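Local coordinates for frutapin (Artocarpus altilis, PDB 5KRP), which is a breadfruit lectin of the jacalin-related family that binds carbohydrate, probably mannose-type sugars, and assembles from four copies of one chain, at residues E31-S42 with S53-L61; L123-K134 with D142-L150. One frame throughout, in Å; residues are numbered along the deposited sequence. Where two conformers were deposited one is given.

In this jacalin-type beta-prism, contact 1 packs the loop 53-61 against the sheet of strands 26-34 and 38-47, whereas contact 2 joins the 127-137/141-149 hairpin to strand 119-125 of a third sheet. Their centres are about 18 Å apart, on opposite sides of the chain's centre, yet they meet in the core: Phe41 CE1 of contact 1 comes within 3.7 Å of Phe133 CG, the rings edge-to-face. His57 and Asp142 each bond glycerol, probably from the crystallisation liquor; Asp142 lies in the region that forms the sugar site in jacalin relatives, and probably does so here. Of the two, only contact 2 meets other subunits; no other chain of the assembly touches contact 1.

Contact 1: E31-S42 with S53-L61; sequences ELSYKEAIGSFS and SGSKHTSKL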
loop_
_atom_site.group_PDB
_atom_site.type_symbol
_atom_site.label_atom_id
_atom_site.label_comp_id
_atom_site.label_asym_id
_atom_site.label_seq_id
_atom_site.Cartn_x
_atom_site.Cartn_y
_atom_site.Cartn_z
ATOM N N GLU A 31 2.542 25.146 -8.831
ATOM C CA GLU A 31 2.993 26.396 -9.526
ATOM C C GLU A 31 3.916 26.009 -10.674
ATOM O O GLU A 31 4.862 25.264 -10.483
ATOM C CB GLU A 31 3.758 27.289 -8.556
ATOM C CG GLU A 31 2.915 27.771 -7.376
ATOM C CD GLU A 31 3.688 28.691 -6.428
ATOM O OE1 GLU A 31 4.092 29.798 -6.887
ATOM O OE2 GLU A 31 3.876 28.320 -5.241
ATOM N N LEU A 32 3.634 26.499 -11.869
ATOM C CA LEU A 32 4.498 26.212 -12.944
ATOM C C LEU A 32 4.673 27.459 -13.794
ATOM O O LEU A 32 3.911 28.417 -13.634
ATOM C CB LEU A 32 3.957 25.020 -13.732
ATOM C CG LEU A 32 2.604 25.085 -14.347
ATOM C CD1 LEU A 32 2.690 25.780 -15.741
ATOM C CD2 LEU A 32 2.032 23.711 -14.563
ATOM N N SER A 33 5.726 27.443 -14.626
ATOM C CA SER A 33 5.885 28.489 -15.693
ATOM C C SER A 33 5.892 27.826 -17.056
ATOM O O SER A 33 6.199 26.621 -17.192
ATOM C CB SER A 33 7.115 29.348 -15.476
ATOM O OG SER A 33 8.284 28.641 -15.792
ATOM N N TYR A 34 5.441 28.570 -18.068
ATOM C CA TYR A 34 5.357 28.059 -19.404
ATOM C C TYR A 34 5.465 29.177 -20.465
ATOM O O TYR A 34 5.189 30.358 -20.165
ATOM C CB TYR A 34 4.058 27.352 -19.668
ATOM C CG TYR A 34 2.835 28.237 -19.595
ATOM C CD1 TYR A 34 2.237 28.552 -18.360
ATOM C CD2 TYR A 34 2.254 28.770 -20.788
ATOM C CE1 TYR A 34 1.096 29.383 -18.300
ATOM C CE2 TYR A 34 1.140 29.620 -20.724
ATOM C CZ TYR A 34 0.554 29.876 -19.486
ATOM O OH TYR A 34 -0.549 30.688 -19.378
ATOM N N LYS A 35 5.843 28.719 -21.655
ATOM C CA LYS A 35 5.620 29.488 -22.913
ATOM C C LYS A 35 5.645 28.474 -24.067
ATOM O O LYS A 35 4.649 27.781 -24.298
ATOM C CB LYS A 35 6.655 30.685 -22.981
ATOM C CG LYS A 35 6.330 31.656 -24.129
ATOM C CD LYS A 35 5.150 32.541 -23.782
ATOM C CE LYS A 35 4.611 33.321 -25.006
ATOM N NZ LYS A 35 3.745 34.478 -24.595
ATOM N N GLU A 36 6.798 28.251 -24.702
ATOM C CA GLU A 36 6.893 27.224 -25.718
ATOM C C GLU A 36 6.912 25.811 -25.115
ATOM O O GLU A 36 6.613 24.821 -25.782
ATOM C CB GLU A 36 8.167 27.453 -26.558
ATOM C CG GLU A 36 8.041 28.739 -27.383
ATOM C CD GLU A 36 8.470 30.013 -26.678
ATOM O OE1 GLU A 36 9.039 30.046 -25.535
ATOM O OE2 GLU A 36 8.298 31.050 -27.361
ATOM N N ALA A 37 7.352 25.757 -23.880
ATOM C CA ALA A 37 7.459 24.466 -23.167
ATOM C C ALA A 37 7.115 24.773 -21.716
ATOM O O ALA A 37 6.902 25.927 -21.352
ATOM C CB ALA A 37 8.853 23.912 -23.294
ATOM N N ILE A 38 7.190 23.754 -20.841
ATOM C CA ILE A 38 7.132 24.008 -19.421
ATOM C C ILE A 38 8.516 24.280 -18.864
ATOM O O ILE A 38 9.500 23.536 -19.152
ATOM C CB ILE A 38 6.499 22.753 -18.679
ATOM C CG1 ILE A 38 5.156 22.360 -19.262
ATOM C CG2 ILE A 38 6.498 22.992 -17.172
ATOM C CD1 ILE A 38 4.051 23.371 -19.164
ATOM N N GLY A 39 8.604 25.348 -18.046
ATOM C CA GLY A 39 9.790 25.784 -17.352
ATOM C C GLY A 39 9.797 25.321 -15.885
ATOM O O GLY A 39 10.245 24.243 -15.563
ATOM N N SER A 40 9.361 26.187 -14.981
ATOM C CA SER A 40 9.407 25.916 -13.558
ATOM C C SER A 40 8.280 24.931 -13.173
ATOM O O SER A 40 7.247 24.885 -13.791
ATOM C CB SER A 40 9.189 27.213 -12.810
ATOM O OG SER A 40 10.209 28.193 -13.116
ATOM N N PHE A 41 8.494 24.249 -12.073
ATOM C CA PHE A 41 7.527 23.352 -11.510
ATOM C C PHE A 41 7.849 23.208 -10.040
ATOM O O PHE A 41 8.919 22.734 -9.636
ATOM C CB PHE A 41 7.561 21.986 -12.238
ATOM C CG PHE A 41 6.433 21.051 -11.803
ATOM C CD1 PHE A 41 6.579 20.257 -10.678
ATOM C CD2 PHE A 41 5.239 21.017 -12.488
ATOM C CE1 PHE A 41 5.533 19.345 -10.321
ATOM C CE2 PHE A 41 4.201 20.178 -12.105
ATOM C CZ PHE A 41 4.343 19.368 -11.034
ATOM N N SER A 42 6.902 23.575 -9.212
ATOM C CA SER A 42 7.038 23.374 -7.758
ATOM C C SER A 42 5.663 23.158 -7.123
ATOM O O SER A 42 4.652 23.588 -7.662
ATOM C CB SER A 42 7.752 24.580 -7.098
ATOM O OG SER A 42 8.899 25.055 -7.841
ATOM N N SER A 53 5.918 23.027 1.759
ATOM C CA SER A 53 6.432 23.520 0.447
ATOM C C SER A 53 7.508 22.620 -0.036
ATOM O O SER A 53 8.549 22.449 0.614
ATOM C CB SER A 53 6.973 24.961 0.550
ATOM O OG SER A 53 5.959 25.770 1.062
ATOM N N GLY A 54 7.313 22.061 -1.228
ATOM C CA GLY A 54 8.420 21.298 -1.859
ATOM C C GLY A 54 9.504 22.225 -2.356
ATOM O O GLY A 54 9.302 23.449 -2.447
ATOM N N SER A 55 10.657 21.648 -2.633
ATOM C CA SER A 55 11.744 22.393 -3.198
ATOM C C SER A 55 11.288 22.999 -4.493
ATOM O O SER A 55 10.543 22.414 -5.233
ATOM C CB SER A 55 12.960 21.495 -3.488
ATOM O OG SER A 55 13.524 20.949 -2.308
ATOM N N LYS A 56 11.789 24.188 -4.786
ATOM C CA LYS A 56 11.544 24.831 -6.083
ATOM C C LYS A 56 12.387 24.198 -7.185
ATOM O O LYS A 56 13.526 23.826 -6.962
ATOM C CB LYS A 56 11.855 26.349 -5.969
ATOM C CG LYS A 56 11.057 27.102 -4.932
ATOM C CD LYS A 56 9.594 27.164 -5.329
ATOM C CE LYS A 56 8.694 27.967 -4.370
ATOM N NZ LYS A 56 7.358 27.269 -4.136
ATOM N N HIS A 57 11.800 23.987 -8.341
ATOM C CA HIS A 57 12.524 23.524 -9.557
ATOM C C HIS A 57 12.268 24.603 -10.636
ATOM O O HIS A 57 11.464 24.473 -11.562
ATOM C CB HIS A 57 12.038 22.112 -9.950
ATOM C CG HIS A 57 11.948 21.210 -8.748
ATOM N ND1 HIS A 57 13.075 20.776 -8.098
ATOM C CD2 HIS A 57 10.899 20.651 -8.101
ATOM C CE1 HIS A 57 12.730 20.033 -7.055
ATOM N NE2 HIS A 57 11.418 19.958 -7.024
ATOM N N THR A 58 13.007 25.689 -10.453
ATOM C CA THR A 58 12.761 26.924 -11.152
ATOM C C THR A 58 13.554 26.913 -12.461
ATOM O O THR A 58 14.753 26.555 -12.471
ATOM C CB THR A 58 13.196 28.084 -10.227
ATOM O OG1 THR A 58 12.358 28.063 -9.050
ATOM C CG2 THR A 58 13.013 29.448 -10.903
ATOM N N SER A 59 12.907 27.343 -13.537
ATOM C CA SER A 59 13.555 27.596 -14.805
ATOM C C SER A 59 14.068 29.075 -14.812
ATOM O O SER A 59 13.405 29.990 -14.284
ATOM C CB SER A 59 12.549 27.415 -15.978
ATOM O OG SER A 59 13.138 28.016 -17.151
ATOM N N LYS A 60 15.299 29.260 -15.254
ATOM C CA LYS A 60 15.867 30.627 -15.325
ATOM C C LYS A 60 15.204 31.455 -16.429
ATOM O O LYS A 60 15.455 32.668 -16.497
ATOM C CB LYS A 60 17.362 30.524 -15.591
ATOM C CG LYS A 60 17.602 30.079 -17.021
ATOM C CD LYS A 60 19.078 29.751 -17.244
ATOM C CE LYS A 60 19.383 29.694 -18.737
ATOM N NZ LYS A 60 20.835 29.475 -19.044
ATOM N N LEU A 61 14.397 30.846 -17.287
ATOM C CA LEU A 61 13.782 31.572 -18.415
ATOM C C LEU A 61 12.594 32.406 -17.980
ATOM O O LEU A 61 11.797 31.999 -17.151
ATOM C CB LEU A 61 13.380 30.599 -19.543
ATOM C CG LEU A 61 14.525 29.742 -20.196
ATOM C CD1 LEU A 61 13.957 28.754 -21.164
ATOM C CD2 LEU A 61 15.626 30.592 -20.850
HETATM O O HOH W 1 10.543 30.334 -15.649
HETATM O O HOH W 2 11.046 22.395 -13.562
#
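A serine hydroxyl, rather than a regular strand ladder, ties the irregular segment 53-61 to strand 38-42: Ser40 OG accepts the backbone N-H of Ser59, with OG and N 2.9 Å apart and the bond nearly straight at 165°. The hydroxyl stands beside its own backbone N (chi1 -61°), which turns it to the passing loop. Two residues on, in one of the two conformers of Ser42, its OG takes the N-H of His57, 3.1 Å from that N. Between them Phe41 N donates to His57 O at 3.0 Å, from well above the carbonyl plane, while the return bond from His57 N to Phe41 O is weak. A water donates to both Gly39 O and His57 O, bridging the two backbones. In the beta-prism of jacalin-related lectins this loop follows strand 50-53 and lies along the sheet that holds the 31-42 hairpin. Ser59 CB is pressed onto the backbone of Gly39, 3.5 Å from its CA, and Ser59 OG closes an ST turn by accepting from Leu61 N; it also bonds Asp139 O. Beside Gly39, Ser33 OG receives the N-H of Ser40 almost in line (178°). The Lys56 chain bends at chi2, bringing CD alongside Ser42, and its NZ makes a long salt bridge to Glu31 OE2, 3.8 Å away. Phe41 O sits at the edge of the His57 imidazole, near its plane; that ring stacks on Trp19, with NE2 bonded to Asp21 and ND1 to a glycerol probably from the crystallisation liquor.

Contact 2: L123-K134 with D142-L150; sequences LPIENGLVVGFK and DAIGVHMAL
Met148 on strand 142-149 reaches across to Ile125 on strand 123-125, while its backbone pairs with strand 129-134 in an antiparallel beta hairpin of the jacalin-type beta-prism. Its CB lies 3.7 Å from Leu129 O. With chi2 extended (-179°), CG carries SD to 4.3 Å from Leu123 CD2; a bend at chi3 (66°) then sets CE tip to tip against Ile125, 3.5 Å from its CG2. The chain turns a corner at Glu126, so this thioether spans from one sheet to another. Along the hairpin, Leu129 and Ala149 exchange two backbone bonds, as do Lys134 and Gly145. Between these pairs a classic beta bulge sets both Val131 and Gly132 opposite His147, which donates to Gly132 O and accepts from Val131 N. The His147 ring has Gly132 CA at its edge and is held by Thr7 and Asp20 through its two nitrogens. On the face carrying Val130, Phe133, Val146 and Met148, Val146 CG1, in one of its two conformers, lies 3.5 Å from Phe133 CE1, the two side chains side by side. Lys134 NZ bonds to Glu126 of the second subunit, and Glu126 to Lys134 of that subunit; Ile125 and Asn127 pair with a strand of the same neighbour, continuing the sheet across the interface. Where the hairpin reaches Lys134, its O accepts the N-H of Gly145, O and N 2.7 Å apart.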
loop_
_atom_site.group_PDB
_atom_site.type_symbol
_atom_site.label_atom_id
_atom_site.label_comp_id
_atom_site.label_asym_id
_atom_site.label_seq_id
_atom_site.Cartn_x
_atom_site.Cartn_y
_atom_site.Cartn_z
ATOM N N LEU A 123 -2.004 9.917 -17.979
ATOM C CA LEU A 123 -2.124 9.088 -16.800
ATOM C C LEU A 123 -3.553 9.312 -16.178
ATOM O O LEU A 123 -3.747 10.265 -15.390
ATOM C CB LEU A 123 -1.070 9.417 -15.766
ATOM C CG LEU A 123 -1.126 8.557 -14.486
ATOM C CD1 LEU A 123 -0.639 7.130 -14.801
ATOM C CD2 LEU A 123 -0.285 9.255 -13.438
ATOM N N PRO A 124 -4.498 8.458 -16.550
ATOM C CA PRO A 124 -5.870 8.529 -15.978
ATOM C C PRO A 124 -5.860 7.676 -14.725
ATOM O O PRO A 124 -5.528 6.504 -14.769
ATOM C CB PRO A 124 -6.760 7.956 -17.056
ATOM C CG PRO A 124 -5.842 7.282 -18.017
ATOM C CD PRO A 124 -4.418 7.407 -17.575
ATOM N N ILE A 125 -6.148 8.287 -13.608
ATOM C CA ILE A 125 -6.153 7.606 -12.323
ATOM C C ILE A 125 -7.551 7.278 -11.931
ATOM O O ILE A 125 -8.333 8.197 -11.616
ATOM C CB ILE A 125 -5.495 8.421 -11.223
ATOM C CG1 ILE A 125 -4.112 8.847 -11.697
ATOM C CG2 ILE A 125 -5.456 7.587 -9.927
ATOM C CD1 ILE A 125 -3.610 10.006 -10.885
ATOM N N GLU A 126 -7.852 5.962 -11.897
ATOM C CA GLU A 126 -9.209 5.561 -11.540
ATOM C C GLU A 126 -9.375 5.342 -10.039
ATOM O O GLU A 126 -10.512 5.443 -9.506
ATOM C CB GLU A 126 -9.606 4.241 -12.227
ATOM C CG GLU A 126 -9.947 4.251 -13.702
ATOM C CD GLU A 126 -11.028 3.169 -14.077
ATOM O OE1 GLU A 126 -10.589 2.012 -14.252
ATOM O OE2 GLU A 126 -12.304 3.475 -14.121
ATOM N N ASN A 127 -8.301 4.886 -9.371
ATOM C CA ASN A 127 -8.307 4.720 -7.920
ATOM C C ASN A 127 -6.895 4.988 -7.403
ATOM O O ASN A 127 -5.920 4.554 -8.041
ATOM C CB ASN A 127 -8.758 3.312 -7.510
ATOM C CG ASN A 127 -9.040 3.218 -6.031
ATOM O OD1 ASN A 127 -9.622 4.128 -5.463
ATOM N ND2 ASN A 127 -8.481 2.201 -5.365
ATOM N N GLY A 128 -6.793 5.715 -6.307
ATOM C CA GLY A 128 -5.514 6.172 -5.823
ATOM C C GLY A 128 -5.392 7.675 -5.946
ATOM O O GLY A 128 -6.258 8.373 -6.525
ATOM N N LEU A 129 -4.263 8.127 -5.434
ATOM C CA LEU A 129 -3.965 9.581 -5.303
ATOM C C LEU A 129 -2.539 9.892 -5.689
ATOM O O LEU A 129 -1.609 9.190 -5.278
ATOM C CB LEU A 129 -4.163 10.049 -3.882
ATOM C CG LEU A 129 -5.579 10.035 -3.271
ATOM C CD1 LEU A 129 -5.562 10.324 -1.779
ATOM C CD2 LEU A 129 -6.436 11.030 -4.029
ATOM N N VAL A 130 -2.319 11.086 -6.306
ATOM C CA VAL A 130 -0.998 11.568 -6.520
ATOM C C VAL A 130 -0.540 12.142 -5.191
ATOM O O VAL A 130 -1.248 12.967 -4.537
ATOM C CB VAL A 130 -0.953 12.723 -7.599
ATOM C CG1 VAL A 130 0.403 13.301 -7.724
ATOM C CG2 VAL A 130 -1.464 12.209 -8.904
ATOM N N VAL A 131 0.620 11.654 -4.755
ATOM C CA VAL A 131 1.172 12.110 -3.460
ATOM C C VAL A 131 2.607 12.704 -3.564
ATOM O O VAL A 131 3.250 13.027 -2.563
ATOM C CB VAL A 131 1.121 10.966 -2.425
ATOM C CG1 VAL A 131 -0.303 10.536 -2.099
ATOM C CG2 VAL A 131 1.948 9.758 -2.877
ATOM N N GLY A 132 3.118 12.860 -4.772
ATOM C CA GLY A 132 4.458 13.386 -4.923
ATOM C C GLY A 132 4.829 13.465 -6.394
ATOM O O GLY A 132 4.261 12.785 -7.238
ATOM N N PHE A 133 5.780 14.335 -6.707
ATOM C CA PHE A 133 6.293 14.449 -8.086
ATOM C C PHE A 133 7.823 14.248 -8.100
ATOM O O PHE A 133 8.519 14.565 -7.106
ATOM C CB PHE A 133 5.965 15.792 -8.707
ATOM C CG PHE A 133 4.524 16.023 -9.049
ATOM C CD1 PHE A 133 3.993 15.603 -10.221
ATOM C CD2 PHE A 133 3.685 16.622 -8.145
ATOM C CE1 PHE A 133 2.626 15.844 -10.589
ATOM C CE2 PHE A 133 2.339 16.818 -8.455
ATOM C CZ PHE A 133 1.811 16.447 -9.642
ATOM N N LYS A 134 8.360 13.764 -9.242
ATOM C CA LYS A 134 9.797 13.761 -9.473
ATOM C C LYS A 134 10.015 14.231 -10.896
ATOM O O LYS A 134 9.066 14.268 -11.680
ATOM C CB LYS A 134 10.466 12.423 -9.240
ATOM C CG LYS A 134 9.971 11.279 -10.113
ATOM C CD LYS A 134 10.946 10.119 -10.006
ATOM C CE LYS A 134 12.122 10.345 -10.934
ATOM N NZ LYS A 134 13.169 9.333 -10.623
ATOM N N ASP A 142 12.702 18.993 -18.323
ATOM C CA ASP A 142 12.972 17.863 -19.212
ATOM C C ASP A 142 12.012 16.665 -19.068
ATOM O O ASP A 142 11.633 16.044 -20.062
ATOM C CB ASP A 142 14.386 17.366 -18.945
ATOM C CG ASP A 142 15.467 18.382 -19.326
ATOM O OD1 ASP A 142 15.685 19.374 -18.589
ATOM O OD2 ASP A 142 16.141 18.180 -20.372
ATOM N N ALA A 143 11.584 16.364 -17.847
ATOM C CA ALA A 143 10.750 15.154 -17.650
ATOM C C ALA A 143 10.031 15.283 -16.308
ATOM O O ALA A 143 10.492 15.996 -15.415
ATOM C CB ALA A 143 11.604 13.882 -17.665
ATOM N N ILE A 144 8.887 14.630 -16.235
ATOM C CA ILE A 144 8.121 14.597 -14.990
ATOM C C ILE A 144 7.501 13.233 -14.757
ATOM O O ILE A 144 6.993 12.556 -15.685
ATOM C CB ILE A 144 7.106 15.739 -14.956
ATOM C CG1 ILE A 144 6.417 15.879 -13.597
ATOM C CG2 ILE A 144 5.996 15.547 -15.937
ATOM C CD1 ILE A 144 5.179 16.753 -13.787
ATOM N N GLY A 145 7.543 12.844 -13.462
ATOM C CA GLY A 145 6.997 11.557 -13.020
ATOM C C GLY A 145 6.165 11.738 -11.749
ATOM O O GLY A 145 6.208 12.783 -11.152
ATOM N N VAL A 146 5.436 10.694 -11.363
ATOM C CA VAL A 146 4.452 10.844 -10.286
ATOM C C VAL A 146 4.495 9.678 -9.339
ATOM O O VAL A 146 4.545 8.520 -9.714
ATOM C CB VAL A 146 2.992 11.188 -10.723
ATOM C CG1 VAL A 146 2.969 12.455 -11.570
ATOM C CG2 VAL A 146 2.335 10.055 -11.465
ATOM N N HIS A 147 4.466 10.035 -8.044
ATOM C CA HIS A 147 4.321 9.054 -6.977
ATOM C C HIS A 147 2.838 8.907 -6.625
ATOM O O HIS A 147 2.153 9.932 -6.483
ATOM C CB HIS A 147 5.047 9.528 -5.714
ATOM C CG HIS A 147 6.536 9.695 -5.877
ATOM N ND1 HIS A 147 7.377 8.636 -6.203
ATOM C CD2 HIS A 147 7.348 10.780 -5.726
ATOM C CE1 HIS A 147 8.628 9.063 -6.247
ATOM N NE2 HIS A 147 8.639 10.360 -5.974
ATOM N N MET A 148 2.367 7.665 -6.414
ATOM C CA MET A 148 0.955 7.429 -6.102
ATOM C C MET A 148 0.789 6.609 -4.825
ATOM O O MET A 148 1.608 5.707 -4.544
ATOM C CB MET A 148 0.245 6.705 -7.264
ATOM C CG MET A 148 0.378 7.486 -8.597
ATOM S SD MET A 148 -0.477 6.662 -9.956
ATOM C CE MET A 148 -2.124 6.872 -9.285
ATOM N N ALA A 149 -0.311 6.839 -4.134
ATOM C CA ALA A 149 -0.652 6.031 -2.951
ATOM C C ALA A 149 -2.154 5.791 -2.836
ATOM O O ALA A 149 -2.883 6.423 -3.516
ATOM C CB ALA A 149 -0.115 6.623 -1.696
ATOM N N LEU A 150 -2.532 4.796 -2.000
ATOM C CA LEU A 150 -3.906 4.166 -1.681
ATOM C C LEU A 150 -4.422 2.810 -2.296
ATOM O O LEU A 150 -4.209 1.673 -1.842
ATOM C CB LEU A 150 -4.993 5.177 -1.813
ATOM C CG LEU A 150 -5.257 6.047 -0.621
ATOM C CD1 LEU A 150 -4.015 6.403 0.116
ATOM C CD2 LEU A 150 -5.982 7.237 -1.198
ATOM O OXT LEU A 150 -5.232 2.747 -3.273
#